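Local coordinates for sarcoplasmic calcium-binding proteins II, V, VI, and VII (Branchiostoma lanceolatum, PDB 2SAS), which binds calcium ions through EF-hand motifs and seems to be more abundant in fast-contracting muscles, although its exact role there is not established, at residues N105-L110 and N159-L164. Residues are numbered along the deposited sequence; the frame is centred on the assembly and turned at random.
Sequences NRIPFL and NRYKEL
Ile107 and Lys162 mark the backbone register where helical segments 105-110 and 159-164 meet, with their CA atoms 6.5 Å apart. The axes of the two short segments approach to 10.0 Å, and their directions differ by 126°. Segment 105-110 is kinked at Pro108, whose N makes no bond to the preceding turn. Tyr161 and Ile107 carry most of the contact. The tyrosine CG lies anti to the backbone N (chi1 -170°), and this lays the ring beside Ile107 and Leu110. Ile107 CG2 meets the ring edge in plane, 3.7 Å from Tyr161 CD2. The carbonyl of Ile107 also approaches obliquely, with O 3.5 Å from Tyr161 CE2. Beyond the ring, Tyr161 OH lies 3.4 Å from Leu110 CB in a van der Waals contact with the leucine carbons, CG and CD2 among them. The contact joins the helix that leads into the third calcium loop, 103-114, to helix 158-170 in the range of EF-hand 4. Helices of EF-hands 3 and 4 thus pack together in the C-terminal half, and no calcium is bound in the fourth in this entry. The Tyr161 side chain is about 12 Å from a bound calcium, so it takes no direct part in that site. Replacing Tyr161 by an alanine removes the ring and hydroxyl, and would probably leave Ile107 CG2 and the Leu110 side chain without their aromatic partner across the helices. On the flank, Lys162 CG packs on Ile107 CG2 at 3.7 Å, the two side chains crossing at about a right angle. Ile107 also touches Leu158, Tyr165 and Val96, while Arg106 turns to a salt bridge with Glu61 of helix 48-69.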
loop_
_atom_site.group_PDB
_atom_site.type_symbol
_atom_site.label_atom_id
_atom_site.label_comp_id
_atom_site.label_asym_id
_atom_site.label_seq_id
_atom_site.Cartn_x
_atom_site.Cartn_y
_atom_site.Cartn_z
ATOM N N ASN A 105 14.019 -14.485 12.346
ATOM C CA ASN A 105 15.020 -13.449 12.044
ATOM C C ASN A 105 14.323 -12.232 11.409
ATOM O O ASN A 105 14.867 -11.114 11.480
ATOM C CB ASN A 105 16.200 -13.884 11.187
ATOM C CG ASN A 105 17.241 -12.748 11.112
ATOM O OD1 ASN A 105 18.054 -12.657 12.045
ATOM N ND2 ASN A 105 17.263 -11.946 10.047
ATOM N N ARG A 106 13.206 -12.489 10.763
ATOM C CA ARG A 106 12.428 -11.416 10.089
ATOM C C ARG A 106 11.802 -10.561 11.197
ATOM O O ARG A 106 11.932 -9.319 11.068
ATOM C CB ARG A 106 11.481 -11.933 9.056
ATOM C CG ARG A 106 10.590 -11.072 8.187
ATOM C CD ARG A 106 11.267 -10.643 6.901
ATOM N NE ARG A 106 12.705 -10.651 7.177
ATOM C CZ ARG A 106 13.556 -9.719 6.757
ATOM N NH1 ARG A 106 13.147 -8.806 5.889
ATOM N NH2 ARG A 106 14.827 -9.742 7.164
ATOM N N ILE A 107 11.194 -11.166 12.213
ATOM C CA ILE A 107 10.580 -10.441 13.329
ATOM C C ILE A 107 11.484 -9.402 13.981
ATOM O O ILE A 107 11.089 -8.219 13.929
ATOM C CB ILE A 107 9.818 -11.335 14.344
ATOM C CG1 ILE A 107 8.514 -11.911 13.705
ATOM C CG2 ILE A 107 9.486 -10.643 15.693
ATOM C CD1 ILE A 107 8.272 -13.381 14.286
ATOM N N PRO A 108 12.635 -9.731 14.528
ATOM C CA PRO A 108 13.550 -8.761 15.169
ATOM C C PRO A 108 14.086 -7.714 14.234
ATOM O O PRO A 108 14.244 -6.517 14.593
ATOM C CB PRO A 108 14.684 -9.611 15.739
ATOM C CG PRO A 108 14.686 -10.834 14.858
ATOM C CD PRO A 108 13.170 -11.120 14.659
ATOM N N PHE A 109 14.337 -8.166 13.021
ATOM C CA PHE A 109 14.869 -7.251 11.958
ATOM C C PHE A 109 13.847 -6.176 11.681
ATOM O O PHE A 109 14.142 -4.940 11.596
ATOM C CB PHE A 109 15.373 -8.091 10.777
ATOM C CG PHE A 109 15.875 -7.300 9.622
ATOM C CD1 PHE A 109 14.998 -6.860 8.623
ATOM C CD2 PHE A 109 17.228 -6.931 9.602
ATOM C CE1 PHE A 109 15.501 -6.056 7.578
ATOM C CE2 PHE A 109 17.733 -6.152 8.561
ATOM C CZ PHE A 109 16.851 -5.732 7.563
ATOM N N LEU A 110 12.606 -6.565 11.483
ATOM C CA LEU A 110 11.507 -5.624 11.258
ATOM C C LEU A 110 11.305 -4.755 12.494
ATOM O O LEU A 110 11.157 -3.537 12.367
ATOM C CB LEU A 110 10.234 -6.407 10.986
ATOM C CG LEU A 110 9.750 -6.503 9.542
ATOM C CD1 LEU A 110 10.891 -6.175 8.601
ATOM C CD2 LEU A 110 9.178 -7.894 9.389
ATOM N N ASN A 159 7.973 -8.166 22.383
ATOM C CA ASN A 159 6.974 -9.214 22.625
ATOM C C ASN A 159 5.612 -8.789 22.118
ATOM O O ASN A 159 4.804 -9.720 21.950
ATOM C CB ASN A 159 6.882 -9.721 24.057
ATOM C CG ASN A 159 8.286 -10.103 24.472
ATOM O OD1 ASN A 159 8.968 -9.202 24.989
ATOM N ND2 ASN A 159 8.696 -11.322 24.164
ATOM N N ARG A 160 5.389 -7.511 21.927
ATOM C CA ARG A 160 4.091 -7.026 21.442
ATOM C C ARG A 160 4.114 -7.220 19.905
ATOM O O ARG A 160 3.140 -7.719 19.368
ATOM C CB ARG A 160 3.840 -5.566 21.747
ATOM C CG ARG A 160 2.404 -5.281 22.156
ATOM C CD ARG A 160 1.424 -5.704 21.163
ATOM N NE ARG A 160 0.123 -6.115 21.741
ATOM C CZ ARG A 160 -0.985 -5.613 21.196
ATOM N NH1 ARG A 160 -0.751 -4.657 20.274
ATOM N NH2 ARG A 160 -2.221 -5.892 21.452
ATOM N N TYR A 161 5.260 -6.878 19.363
ATOM C CA TYR A 161 5.578 -6.963 17.967
ATOM C C TYR A 161 5.298 -8.394 17.434
ATOM O O TYR A 161 4.487 -8.509 16.507
ATOM C CB TYR A 161 7.028 -6.526 17.583
ATOM C CG TYR A 161 7.043 -6.472 16.073
ATOM C CD1 TYR A 161 6.440 -5.414 15.389
ATOM C CD2 TYR A 161 7.609 -7.512 15.320
ATOM C CE1 TYR A 161 6.481 -5.347 14.008
ATOM C CE2 TYR A 161 7.631 -7.464 13.928
ATOM C CZ TYR A 161 7.048 -6.396 13.280
ATOM O OH TYR A 161 7.008 -6.413 11.913
ATOM N N LYS A 162 5.984 -9.331 18.018
ATOM C CA LYS A 162 5.914 -10.748 17.825
ATOM C C LYS A 162 4.440 -11.216 17.750
ATOM O O LYS A 162 4.140 -11.991 16.852
ATOM C CB LYS A 162 6.545 -11.566 18.970
ATOM C CG LYS A 162 8.094 -11.519 18.994
ATOM C CD LYS A 162 8.631 -12.379 20.130
ATOM C CE LYS A 162 10.153 -12.346 20.225
ATOM N NZ LYS A 162 10.635 -13.505 21.027
ATOM N N GLU A 163 3.608 -10.747 18.659
ATOM C CA GLU A 163 2.202 -11.135 18.764
ATOM C C GLU A 163 1.433 -10.680 17.534
ATOM O O GLU A 163 0.596 -11.399 16.991
ATOM C CB GLU A 163 1.475 -10.568 20.005
ATOM C CG GLU A 163 1.972 -10.789 21.421
ATOM C CD GLU A 163 1.280 -10.015 22.533
ATOM O OE1 GLU A 163 0.235 -9.379 22.404
ATOM O OE2 GLU A 163 1.892 -10.051 23.645
ATOM N N LEU A 164 1.717 -9.421 17.179
ATOM C CA LEU A 164 1.042 -8.807 16.024
ATOM C C LEU A 164 1.542 -9.404 14.730
ATOM O O LEU A 164 0.752 -9.706 13.820
ATOM C CB LEU A 164 1.179 -7.310 16.178
ATOM C CG LEU A 164 0.649 -6.680 17.460
ATOM C CD1 LEU A 164 1.230 -5.276 17.580
ATOM C CD2 LEU A 164 -0.872 -6.617 17.355
#